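Local coordinates for protein mannan endo-1,6-alpha-mannosidase (PDB 6RY0) that probably cleaves or transfers at alpha-1,6-mannosidic linkages, with a role in moving GPI-anchored glycoproteins into the fungal cell wall, at residues Thr239-Tyr243 against Arg286-Leu290; Ile36-Ala40 against Val399-Leu403; Met138-Glu142 against Arg208-Tyr212. All coordinates share one frame; numbering follows the deposited sequence. Where two conformers were deposited one is given.

Contact 1: residues Thr239-Tyr243 against Arg286-Leu290; sequences TWAVY and RVDNL
W240 lies against one side of the helix that carries R286, N289 and L290, and its indole makes most of the contact. The tight part is the face of the five-membered ring. N289 CB sits over it, 3.6 Å from the ring centroid and only 18° off the normal, a CH-pi contact through the methylene; the amide beyond CB tilts 34° from the indole plane. L290 comes at the edge instead, with its CG 3.8 Å from W240 CE3. L290 CD2 lies in the ring plane at the same edge and also meets V242 CG2 at 3.9 Å, so one methyl touches both residues. With chi1 at 180°, V242 CG1 lies anti to the backbone N, which leaves CG2 to make this touch.

The contact is looser toward the far end of the indole. R286 reaches W240 CH2 obliquely with CG alone, at 3.8 Å, and its extended chain carries the guanidinium onward. W240 and N289 are partly exposed, and a dimethyl sulfoxide, probably from the crystallisation liquor, lies near the indole. No direct hydrogen bond joins the segments; one water donates to W240 O (2.8 Å) and to L290 O, linking the backbones. Just before the valine, A241 N donates to T239 OG1, an ST turn that shapes the loop.

This is an inter-helix loop of the alpha-helical family 76 domain, running from helix 216-231 to strand 245-247 and packing on helix 281-298. F226 of helix 216-231 touches both W240 and R286, while A264 and L267 of helix 261-278 pack on V242.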
ATOM      1  N   THR A 239     -17.356 -11.225 -12.480  1.00  8.38           N
ATOM      2  CA  THR A 239     -16.091 -10.866 -13.144  1.00  8.44           C
ATOM      3  C   THR A 239     -14.912 -10.699 -12.191  1.00  7.87           C
ATOM      4  O   THR A 239     -13.769 -10.617 -12.656  1.00  7.90           O
ATOM      5  CB  THR A 239     -16.224  -9.554 -13.931  1.00  8.41           C
ATOM      6  OG1 THR A 239     -16.353  -8.504 -12.957  1.00  8.53           O
ATOM      7  CG2 THR A 239     -17.430  -9.582 -14.856  1.00 10.14           C
ATOM      8  N   TRP A 240     -15.175 -10.574 -10.902  1.00  7.38           N
ATOM      9  CA  TRP A 240     -14.133 -10.327  -9.918  1.00  7.26           C
ATOM     10  C   TRP A 240     -13.418  -9.000 -10.116  1.00  7.62           C
ATOM     11  O   TRP A 240     -12.366  -8.778  -9.517  1.00  8.52           O
ATOM     12  CB  TRP A 240     -13.187 -11.521  -9.751  1.00  8.31           C
ATOM     13  CG  TRP A 240     -13.896 -12.648  -9.054  1.00  8.72           C
ATOM     14  CD1 TRP A 240     -14.923 -13.423  -9.522  1.00 10.01           C
ATOM     15  CD2 TRP A 240     -13.720 -13.049  -7.698  1.00  9.27           C
ATOM     16  NE1 TRP A 240     -15.364 -14.286  -8.554  1.00 11.29           N
ATOM     17  CE2 TRP A 240     -14.634 -14.079  -7.429  1.00 10.86           C
ATOM     18  CE3 TRP A 240     -12.872 -12.632  -6.676  1.00 11.15           C
ATOM     19  CZ2 TRP A 240     -14.710 -14.712  -6.187  1.00 13.17           C
ATOM     20  CZ3 TRP A 240     -12.968 -13.258  -5.442  1.00 13.12           C
ATOM     21  CH2 TRP A 240     -13.873 -14.285  -5.223  1.00 14.12           C
ATOM     22  N   ALA A 241     -14.018  -8.089 -10.872  1.00  7.62           N
ATOM     23  CA  ALA A 241     -13.689  -6.687 -10.751  1.00  7.58           C
ATOM     24  C   ALA A 241     -13.898  -6.233  -9.312  1.00  7.02           C
ATOM     25  O   ALA A 241     -14.735  -6.778  -8.597  1.00  7.91           O
ATOM     26  CB  ALA A 241     -14.576  -5.862 -11.666  1.00  8.58           C
ATOM     27  N   VAL A 242     -13.163  -5.201  -8.917  1.00  6.95           N
ATOM     28  CA  VAL A 242     -13.229  -4.680  -7.560  1.00  6.93           C
ATOM     29  C   VAL A 242     -13.534  -3.191  -7.609  1.00  6.71           C
ATOM     30  O   VAL A 242     -12.718  -2.365  -8.065  1.00  7.43           O
ATOM     31  CB  VAL A 242     -11.944  -4.980  -6.774  1.00  7.05           C
ATOM     32  CG1 VAL A 242     -12.055  -4.413  -5.353  1.00  7.56           C
ATOM     33  CG2 VAL A 242     -11.680  -6.485  -6.731  1.00  7.32           C
ATOM     34  N   TYR A 243     -14.755  -2.860  -7.220  1.00  6.92           N
ATOM     35  CA  TYR A 243     -15.295  -1.522  -7.289  1.00  7.43           C
ATOM     36  C   TYR A 243     -14.875  -0.692  -6.064  1.00  7.53           C
ATOM     37  O   TYR A 243     -14.181  -1.168  -5.180  1.00  7.85           O
ATOM     38  CB  TYR A 243     -16.825  -1.625  -7.402  1.00  7.93           C
ATOM     39  CG  TYR A 243     -17.264  -2.479  -8.582  1.00  7.99           C
ATOM     40  CD1 TYR A 243     -16.775  -2.243  -9.850  1.00  8.62           C
ATOM     41  CD2 TYR A 243     -18.144  -3.525  -8.392  1.00  8.51           C
ATOM     42  CE1 TYR A 243     -17.172  -3.024 -10.918  1.00  9.69           C
ATOM     43  CE2 TYR A 243     -18.544  -4.318  -9.444  1.00  9.44           C
ATOM     44  CZ  TYR A 243     -18.045  -4.064 -10.728  1.00  9.74           C
ATOM     45  OH  TYR A 243     -18.413  -4.822 -11.822  1.00 10.97           O
ATOM     46  N   ARG A 286      -9.883 -17.707  -4.721  1.00  8.77           N
ATOM     47  CA  ARG A 286     -10.014 -16.254  -4.637  1.00  8.55           C
ATOM     48  C   ARG A 286      -8.770 -15.560  -5.199  1.00  8.11           C
ATOM     49  O   ARG A 286      -8.890 -14.581  -5.930  1.00  8.31           O
ATOM     50  CB  ARG A 286     -10.307 -15.828  -3.192  1.00  8.67           C
ATOM     51  CG  ARG A 286     -11.688 -16.245  -2.733  1.00  9.33           C
ATOM     52  CD  ARG A 286     -11.844 -16.239  -1.236  1.00  9.53           C
ATOM     53  NE  ARG A 286     -13.119 -16.839  -0.892  1.00 11.79           N
ATOM     54  CZ  ARG A 286     -13.683 -16.770   0.289  1.00 12.46           C
ATOM     55  NH1 ARG A 286     -13.093 -16.117   1.281  1.00 12.96           N
ATOM     56  NH2 ARG A 286     -14.856 -17.380   0.469  1.00 14.64           N
ATOM     57  N   VAL A 287      -7.571 -16.069  -4.871  1.00  7.87           N
ATOM     58  CA  VAL A 287      -6.351 -15.568  -5.487  1.00  7.51           C
ATOM     59  C   VAL A 287      -6.459 -15.646  -6.995  1.00  7.27           C
ATOM     60  O   VAL A 287      -6.188 -14.673  -7.711  1.00  7.55           O
ATOM     61  CB  VAL A 287      -5.134 -16.375  -4.979  1.00  7.64           C
ATOM     62  CG1 VAL A 287      -3.895 -16.168  -5.857  1.00  8.38           C
ATOM     63  CG2 VAL A 287      -4.815 -16.027  -3.524  1.00  8.54           C
ATOM     64  N   ASP A 288      -6.844 -16.810  -7.499  1.00  7.20           N
ATOM     65  CA  ASP A 288      -6.843 -17.019  -8.945  1.00  8.00           C
ATOM     66  C   ASP A 288      -7.865 -16.114  -9.631  1.00  7.61           C
ATOM     67  O   ASP A 288      -7.580 -15.555 -10.688  1.00  7.75           O
ATOM     68  CB  ASP A 288      -7.133 -18.487  -9.242  1.00  8.71           C
ATOM     69  CG  ASP A 288      -6.003 -19.409  -8.812  1.00 11.11           C
ATOM     70  OD1 ASP A 288      -4.881 -18.921  -8.574  1.00 11.60           O
ATOM     71  OD2 ASP A 288      -6.260 -20.633  -8.770  1.00 13.43           O
ATOM     72  N   ASN A 289      -9.047 -15.966  -9.043  1.00  7.51           N
ATOM     73  CA  ASN A 289     -10.080 -15.108  -9.613  1.00  7.30           C
ATOM     74  C   ASN A 289      -9.692 -13.639  -9.574  1.00  7.39           C
ATOM     75  O   ASN A 289      -9.876 -12.931 -10.566  1.00  7.36           O
ATOM     76  CB  ASN A 289     -11.410 -15.338  -8.905  1.00  8.06           C
ATOM     77  CG  ASN A 289     -12.120 -16.597  -9.372  1.00 10.54           C
ATOM     78  OD1 ASN A 289     -12.021 -16.974 -10.524  1.00 14.86           O
ATOM     79  ND2 ASN A 289     -12.856 -17.219  -8.488  1.00 12.32           N
ATOM     80  N   LEU A 290      -9.164 -13.174  -8.440  1.00  7.02           N
ATOM     81  CA  LEU A 290      -8.728 -11.800  -8.362  1.00  6.52           C
ATOM     82  C   LEU A 290      -7.613 -11.539  -9.374  1.00  6.62           C
ATOM     83  O   LEU A 290      -7.599 -10.493 -10.032  1.00  7.08           O
ATOM     84  CB  LEU A 290      -8.238 -11.459  -6.958  1.00  6.82           C
ATOM     85  CG  LEU A 290      -9.362 -11.310  -5.931  1.00  7.15           C
ATOM     86  CD1 LEU A 290      -8.814 -11.413  -4.518  1.00  7.96           C
ATOM     87  CD2 LEU A 290     -10.145 -10.002  -6.110  1.00  8.88           C
TER
HETATM   88  O   HOH W   1      -9.664  -8.442  -9.993  1.00  8.55           O

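Contact 2: residues Ile36-Ala40 against Val399-Leu403; sequences ILESA and VSSLL
I36 reaches from helix 33-48 to residues V399-L403, and much of this buried contact can be read by walking along its side chain. I36 CB already brushes L403 CD2 at 4.1 Å. There the chain forks. The CG2 branch, anti to the backbone N, is the busier one: I36 CG2 lies 3.6 Å from V399 O and 3.7 Å from L403 CG, touching both a backbone carbonyl and a leucine branch point. The other branch leaves through CG1, set beside the backbone N by chi1 of -65°, and a nearly straight chi2 carries I36 CD1 outward until it meets L402 CB at 4.1 Å. I36 and L402 cross at about a right angle, whereas I36 and L403 run past each other in opposite directions, which lets both methyls of L403 lie along the isoleucine.

L403 is shared. Its CD1 also takes the tip of L37, with L37 CD2 at 3.7 Å, although the CB of L37 starts out pointing away from the other segment. One turn further along, A40 brings the helices close, its CA 5.6 Å from that of S400. V399 CG1 packs beside this approach, 4.0 Å from A40 N and near A40 CB as well. No hydrogen bond crosses, and the polar end of S39 turns back to K29 O.

Helix 33-48 and helix 389-401 are the first and last helices of the chain, so the contact brings its two helical ends together. T93 of helix 76-93 touches both L37 and L403, and helix 342-358 backs residues 399-403, with V357 on V399 and A353 on L402.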
ATOM      1  N   ILE A  36      19.769  -3.680 -12.927  1.00  9.46           N
ATOM      2  CA  ILE A  36      18.568  -3.389 -12.134  1.00  9.28           C
ATOM      3  C   ILE A  36      18.950  -2.759 -10.816  1.00  8.75           C
ATOM      4  O   ILE A  36      18.328  -1.782 -10.380  1.00  8.71           O
ATOM      5  CB  ILE A  36      17.736  -4.642 -11.926  1.00  9.52           C
ATOM      6  CG1 ILE A  36      17.177  -5.156 -13.262  1.00 10.22           C
ATOM      7  CG2 ILE A  36      16.570  -4.379 -10.962  1.00 10.03           C
ATOM      8  CD1 ILE A  36      16.637  -6.585 -13.193  1.00 11.49           C
ATOM      9  N   LEU A  37      19.965  -3.292 -10.139  1.00  9.48           N
ATOM     10  CA  LEU A  37      20.412  -2.699  -8.877  1.00  9.95           C
ATOM     11  C   LEU A  37      20.847  -1.269  -9.048  1.00  9.25           C
ATOM     12  O   LEU A  37      20.501  -0.423  -8.225  1.00  9.54           O
ATOM     13  CB  LEU A  37      21.542  -3.520  -8.262  1.00 10.83           C
ATOM     14  CG  LEU A  37      21.141  -4.845  -7.629  1.00 11.05           C
ATOM     15  CD1 LEU A  37      22.384  -5.729  -7.440  1.00 12.50           C
ATOM     16  CD2 LEU A  37      20.483  -4.592  -6.298  1.00 10.73           C
ATOM     17  N   GLU A  38      21.607  -0.990 -10.109  0.90  8.91           N
ATOM     18  CA  GLU A  38      22.045   0.376 -10.335  0.90  9.64           C
ATOM     19  C   GLU A  38      20.874   1.295 -10.652  0.90  9.17           C
ATOM     20  O   GLU A  38      20.804   2.418 -10.142  0.90  9.16           O
ATOM     21  CB  GLU A  38      23.090   0.441 -11.466  0.90 11.02           C
ATOM     22  CG  GLU A  38      23.512   1.870 -11.831  0.90 13.50           C
ATOM     23  CD  GLU A  38      24.525   1.963 -12.944  0.90 15.25           C
ATOM     24  OE1 GLU A  38      25.457   1.113 -12.945  0.90 17.74           O
ATOM     25  OE2 GLU A  38      24.408   2.909 -13.801  0.90 14.80           O
ATOM     26  N   SER A  39      19.978   0.856 -11.534  1.00  9.16           N
ATOM     27  CA  SER A  39      18.808   1.666 -11.844  1.00  8.40           C
ATOM     28  C   SER A  39      17.977   1.936 -10.588  1.00  7.91           C
ATOM     29  O   SER A  39      17.551   3.063 -10.344  1.00  7.75           O
ATOM     30  CB  SER A  39      17.977   0.991 -12.911  1.00  8.55           C
ATOM     31  OG  SER A  39      18.672   1.020 -14.145  1.00  9.82           O
ATOM     32  N   ALA A  40      17.750   0.900  -9.788  1.00  7.89           N
ATOM     33  CA  ALA A  40      16.988   1.079  -8.554  1.00  7.97           C
ATOM     34  C   ALA A  40      17.675   2.051  -7.608  1.00  7.71           C
ATOM     35  O   ALA A  40      16.999   2.861  -6.972  1.00  7.84           O
ATOM     36  CB  ALA A  40      16.766  -0.276  -7.880  1.00  8.04           C
ATOM     37  N   VAL A 399      10.781  -1.146 -10.497  1.00  6.67           N
ATOM     38  CA  VAL A 399      12.119  -1.610 -10.827  1.00  7.10           C
ATOM     39  C   VAL A 399      12.696  -2.446  -9.696  1.00  7.16           C
ATOM     40  O   VAL A 399      13.263  -3.517  -9.925  1.00  7.87           O
ATOM     41  CB  VAL A 399      13.021  -0.420 -11.224  1.00  7.59           C
ATOM     42  CG1 VAL A 399      14.473  -0.867 -11.375  1.00  8.66           C
ATOM     43  CG2 VAL A 399      12.514   0.206 -12.508  1.00  8.47           C
ATOM     44  N   SER A 400      12.556  -1.988  -8.447  0.75  7.38           N
ATOM     45  CA  SER A 400      13.071  -2.779  -7.333  0.75  7.58           C
ATOM     46  C   SER A 400      12.446  -4.157  -7.301  0.75  7.17           C
ATOM     47  O   SER A 400      13.099  -5.170  -7.026  0.75  7.39           O
ATOM     48  CB  SER A 400      12.825  -2.090  -5.982  0.75 10.13           C
ATOM     49  OG  SER A 400      13.418  -0.822  -5.937  0.75 11.65           O
ATOM     50  N   SER A 401      11.145  -4.226  -7.568  0.75  6.65           N
ATOM     51  CA  SER A 401      10.448  -5.489  -7.471  0.75  6.79           C
ATOM     52  C   SER A 401      10.850  -6.473  -8.573  0.75  7.09           C
ATOM     53  O   SER A 401      10.575  -7.672  -8.437  0.75  7.13           O
ATOM     54  CB  SER A 401       8.941  -5.257  -7.435  0.75  6.89           C
ATOM     55  OG  SER A 401       8.590  -4.637  -6.209  0.75  8.05           O
ATOM     56  N   LEU A 402      11.574  -6.018  -9.612  1.00  7.39           N
ATOM     57  CA  LEU A 402      12.169  -6.954 -10.558  1.00  8.22           C
ATOM     58  C   LEU A 402      13.158  -7.899  -9.881  1.00  8.79           C
ATOM     59  O   LEU A 402      13.504  -8.910 -10.467  1.00 10.43           O
ATOM     60  CB  LEU A 402      12.893  -6.210 -11.687  1.00  8.22           C
ATOM     61  CG  LEU A 402      11.993  -5.413 -12.624  1.00  8.53           C
ATOM     62  CD1 LEU A 402      12.857  -4.643 -13.585  1.00  9.48           C
ATOM     63  CD2 LEU A 402      10.988  -6.303 -13.373  1.00  9.60           C
ATOM     64  N   LEU A 403      13.615  -7.571  -8.676  1.00  8.43           N
ATOM     65  CA  LEU A 403      14.536  -8.402  -7.949  1.00  9.01           C
ATOM     66  C   LEU A 403      13.862  -9.411  -7.027  1.00  8.60           C
ATOM     67  O   LEU A 403      14.537 -10.070  -6.240  1.00  9.28           O
ATOM     68  CB  LEU A 403      15.524  -7.533  -7.163  1.00  9.65           C
ATOM     69  CG  LEU A 403      16.350  -6.566  -8.031  1.00 10.94           C
ATOM     70  CD1 LEU A 403      17.021  -5.508  -7.142  1.00 13.36           C
ATOM     71  CD2 LEU A 403      17.358  -7.318  -8.873  1.00 12.69           C
TER

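Contact 3: residues Met138-Glu142 against Arg208-Tyr212; sequences MLAAE and RLARY
R208 and E142 meet about at right angles along their side chains, yet their flat ends come together side-on, with the carboxylate and guanidinium planes 30° apart. Two nitrogens share the work of this buried salt bridge. R208 NE gives a nearly straight bond (173°) to the syn lone pair of E142 OE2, at 2.8 Å, with the oxygen in the guanidinium plane. R208 NH2 binds E142 OE1, also at 2.8 Å, but approaches from the syn side well out of the carboxylate plane. The bend at chi3 of R208, 71°, turns the group so that this edge faces the glutamate. R208 NH1 pairs with D204, so the guanidinium sits between two carboxylates, which fixes its rotation and probably favours the charged state of all three groups. A water also donates to E142 OE2 and to R208 O, tying the carboxylate to the opposing backbone.

M138 lies over a face of the guanidinium: its CG is 3.6 Å from R208 NE, and the two side chains slide past each other in opposite directions. Bends at chi2 and chi3 then send the methionine's end toward the next turn. M138 SD touches L209 CD2 at 3.6 Å, and M138 CE reaches Y212 CB at 3.8 Å. The Y212 ring meets M138 CE and A141 obliquely, with Y212 CE2 4.0 Å from A141 CB.

The axes of these short segments approach to 11.1 Å and run roughly parallel, in the same N-to-C direction: two helices of the alpha-helical family 76 domain joined by a buried bidentate salt bridge. Helix 127-142 ends here beside helix 196-213. L156 of helix 155-167 touches L209 and Y212, and F273 of helix 261-278 lies against both E142 and R208.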
ATOM      1  N   MET A 138       3.918  -3.445   9.192  1.00  6.02           N
ATOM      2  CA  MET A 138       3.836  -4.887   8.961  1.00  6.03           C
ATOM      3  C   MET A 138       4.948  -5.346   8.027  1.00  6.43           C
ATOM      4  O   MET A 138       5.606  -6.357   8.260  1.00  6.64           O
ATOM      5  CB  MET A 138       2.465  -5.233   8.390  1.00  6.44           C
ATOM      6  CG  MET A 138       2.152  -6.702   8.295  1.00  6.77           C
ATOM      7  SD  MET A 138       1.951  -7.535   9.866  1.00  7.85           S
ATOM      8  CE  MET A 138       3.419  -8.558   9.959  1.00  8.39           C
ATOM      9  N   LEU A 139       5.171  -4.572   6.962  1.00  6.11           N
ATOM     10  CA  LEU A 139       6.213  -4.876   5.973  1.00  6.14           C
ATOM     11  C   LEU A 139       7.594  -4.825   6.637  1.00  6.34           C
ATOM     12  O   LEU A 139       8.448  -5.658   6.350  1.00  6.84           O
ATOM     13  CB  LEU A 139       6.137  -3.851   4.828  1.00  6.35           C
ATOM     14  CG  LEU A 139       7.068  -4.155   3.669  1.00  6.79           C
ATOM     15  CD1 LEU A 139       6.694  -5.462   2.953  1.00  7.63           C
ATOM     16  CD2 LEU A 139       7.034  -2.996   2.686  1.00  8.10           C
ATOM     17  N   ALA A 140       7.820  -3.854   7.520  1.00  6.34           N
ATOM     18  CA  ALA A 140       9.087  -3.788   8.234  1.00  6.73           C
ATOM     19  C   ALA A 140       9.315  -5.049   9.059  1.00  6.91           C
ATOM     20  O   ALA A 140      10.408  -5.595   9.075  1.00  7.72           O
ATOM     21  CB  ALA A 140       9.124  -2.519   9.078  1.00  6.94           C
ATOM     22  N   ALA A 141       8.274  -5.556   9.729  1.00  6.94           N
ATOM     23  CA  ALA A 141       8.412  -6.819  10.477  1.00  7.46           C
ATOM     24  C   ALA A 141       8.691  -7.990   9.516  1.00  7.16           C
ATOM     25  O   ALA A 141       9.580  -8.811   9.749  1.00  7.92           O
ATOM     26  CB  ALA A 141       7.179  -7.086  11.334  1.00  7.50           C
ATOM     27  N   GLU A 142       7.927  -8.073   8.427  1.00  6.91           N
ATOM     28  CA  GLU A 142       8.110  -9.151   7.453  1.00  7.05           C
ATOM     29  C   GLU A 142       9.473  -9.154   6.810  1.00  7.08           C
ATOM     30  O   GLU A 142      10.006 -10.214   6.452  1.00  8.07           O
ATOM     31  CB  GLU A 142       7.047  -9.012   6.341  1.00  6.81           C
ATOM     32  CG  GLU A 142       5.637  -9.335   6.797  1.00  7.03           C
ATOM     33  CD  GLU A 142       4.561  -8.800   5.874  1.00  6.92           C
ATOM     34  OE1 GLU A 142       4.874  -7.983   4.977  1.00  7.65           O
ATOM     35  OE2 GLU A 142       3.366  -9.172   6.073  1.00  7.41           O
ATOM     36  N   ARG A 208      -1.995 -10.754   7.076  1.00  6.37           N
ATOM     37  CA  ARG A 208      -0.553 -10.705   7.301  1.00  6.22           C
ATOM     38  C   ARG A 208      -0.205 -10.917   8.763  1.00  6.45           C
ATOM     39  O   ARG A 208       0.775 -11.606   9.089  1.00  6.97           O
ATOM     40  CB  ARG A 208       0.015  -9.380   6.782  1.00  6.07           C
ATOM     41  CG  ARG A 208      -0.095  -9.310   5.271  1.00  6.60           C
ATOM     42  CD  ARG A 208       0.088  -7.925   4.720  1.00  6.80           C
ATOM     43  NE  ARG A 208       1.456  -7.470   4.817  1.00  6.66           N
ATOM     44  CZ  ARG A 208       1.838  -6.260   4.430  1.00  7.05           C
ATOM     45  NH1 ARG A 208       0.961  -5.367   3.948  1.00  8.73           N
ATOM     46  NH2 ARG A 208       3.114  -5.915   4.529  1.00  8.47           N
ATOM     47  N   LEU A 209      -0.996 -10.365   9.670  1.00  6.48           N
ATOM     48  CA  LEU A 209      -0.769 -10.613  11.095  1.00  6.68           C
ATOM     49  C   LEU A 209      -1.003 -12.064  11.427  1.00  6.99           C
ATOM     50  O   LEU A 209      -0.277 -12.638  12.247  1.00  7.64           O
ATOM     51  CB  LEU A 209      -1.612  -9.662  11.950  1.00  6.81           C
ATOM     52  CG  LEU A 209      -1.070  -8.236  12.002  1.00  6.82           C
ATOM     53  CD1 LEU A 209      -2.143  -7.250  12.490  1.00  7.68           C
ATOM     54  CD2 LEU A 209       0.177  -8.158  12.883  1.00  7.72           C
ATOM     55  N   ALA A 210      -2.011 -12.676  10.821  1.00  7.29           N
ATOM     56  CA  ALA A 210      -2.225 -14.116  11.014  1.00  7.54           C
ATOM     57  C   ALA A 210      -1.000 -14.915  10.607  1.00  7.92           C
ATOM     58  O   ALA A 210      -0.516 -15.762  11.348  1.00  8.68           O
ATOM     59  CB  ALA A 210      -3.427 -14.592  10.224  1.00  8.12           C
ATOM     60  N   ARG A 211      -0.487 -14.647   9.407  1.00  7.89           N
ATOM     61  CA  ARG A 211       0.655 -15.426   8.948  1.00  8.38           C
ATOM     62  C   ARG A 211       1.880 -15.211   9.856  1.00  7.62           C
ATOM     63  O   ARG A 211       2.623 -16.144  10.153  1.00  8.95           O
ATOM     64  CB  ARG A 211       0.998 -15.118   7.493  1.00  8.08           C
ATOM     65  CG  ARG A 211       2.074 -16.050   6.953  1.00  8.94           C
ATOM     66  CD  ARG A 211       2.452 -15.749   5.534  1.00  9.35           C
ATOM     67  NE  ARG A 211       3.436 -16.681   5.007  1.00 10.44           N
ATOM     68  CZ  ARG A 211       4.749 -16.472   4.965  1.00 10.45           C
ATOM     69  NH1 ARG A 211       5.291 -15.383   5.463  1.00 10.22           N
ATOM     70  NH2 ARG A 211       5.541 -17.368   4.365  1.00 12.58           N
ATOM     71  N   TYR A 212       2.115 -13.971  10.242  1.00  7.17           N
ATOM     72  CA  TYR A 212       3.325 -13.687  10.997  1.00  7.81           C
ATOM     73  C   TYR A 212       3.249 -14.300  12.395  1.00  8.30           C
ATOM     74  O   TYR A 212       4.191 -14.918  12.874  1.00  8.67           O
ATOM     75  CB  TYR A 212       3.548 -12.173  11.099  1.00  7.92           C
ATOM     76  CG  TYR A 212       4.885 -11.800  11.704  1.00  7.54           C
ATOM     77  CD1 TYR A 212       5.097 -11.816  13.070  1.00  8.59           C
ATOM     78  CD2 TYR A 212       5.954 -11.446  10.890  1.00  8.19           C
ATOM     79  CE1 TYR A 212       6.331 -11.527  13.615  1.00  8.98           C
ATOM     80  CE2 TYR A 212       7.208 -11.132  11.435  1.00  8.90           C
ATOM     81  CZ  TYR A 212       7.385 -11.184  12.803  1.00  9.00           C
ATOM     82  OH  TYR A 212       8.616 -10.891  13.351  1.00 10.27           O
TER
HETATM   83  O   HOH W   2       2.923 -11.523   7.361  1.00  9.54           O

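Overall arrangement
Going from the N terminus, the chain opens contact 2 at once, at 36-40, and closes it only at 399-403, after nearly the whole family 76 region. The other two fall within that long loop. Contact 3 closes first, joining helices 127-142 and 196-213; contact 1 follows in series, laying the loop at 239-243 on helix 281-298. None of them cross. Contact 2 thus pairs the first and last helices, consistent with closing the ring of the (alpha/alpha)6 barrel known in this family, while the others join neighbouring parts of it. Contacts 2 and 3 come within about 9 Å at their nearest atoms; the centres of contacts 1 and 2 lie 29 Å apart.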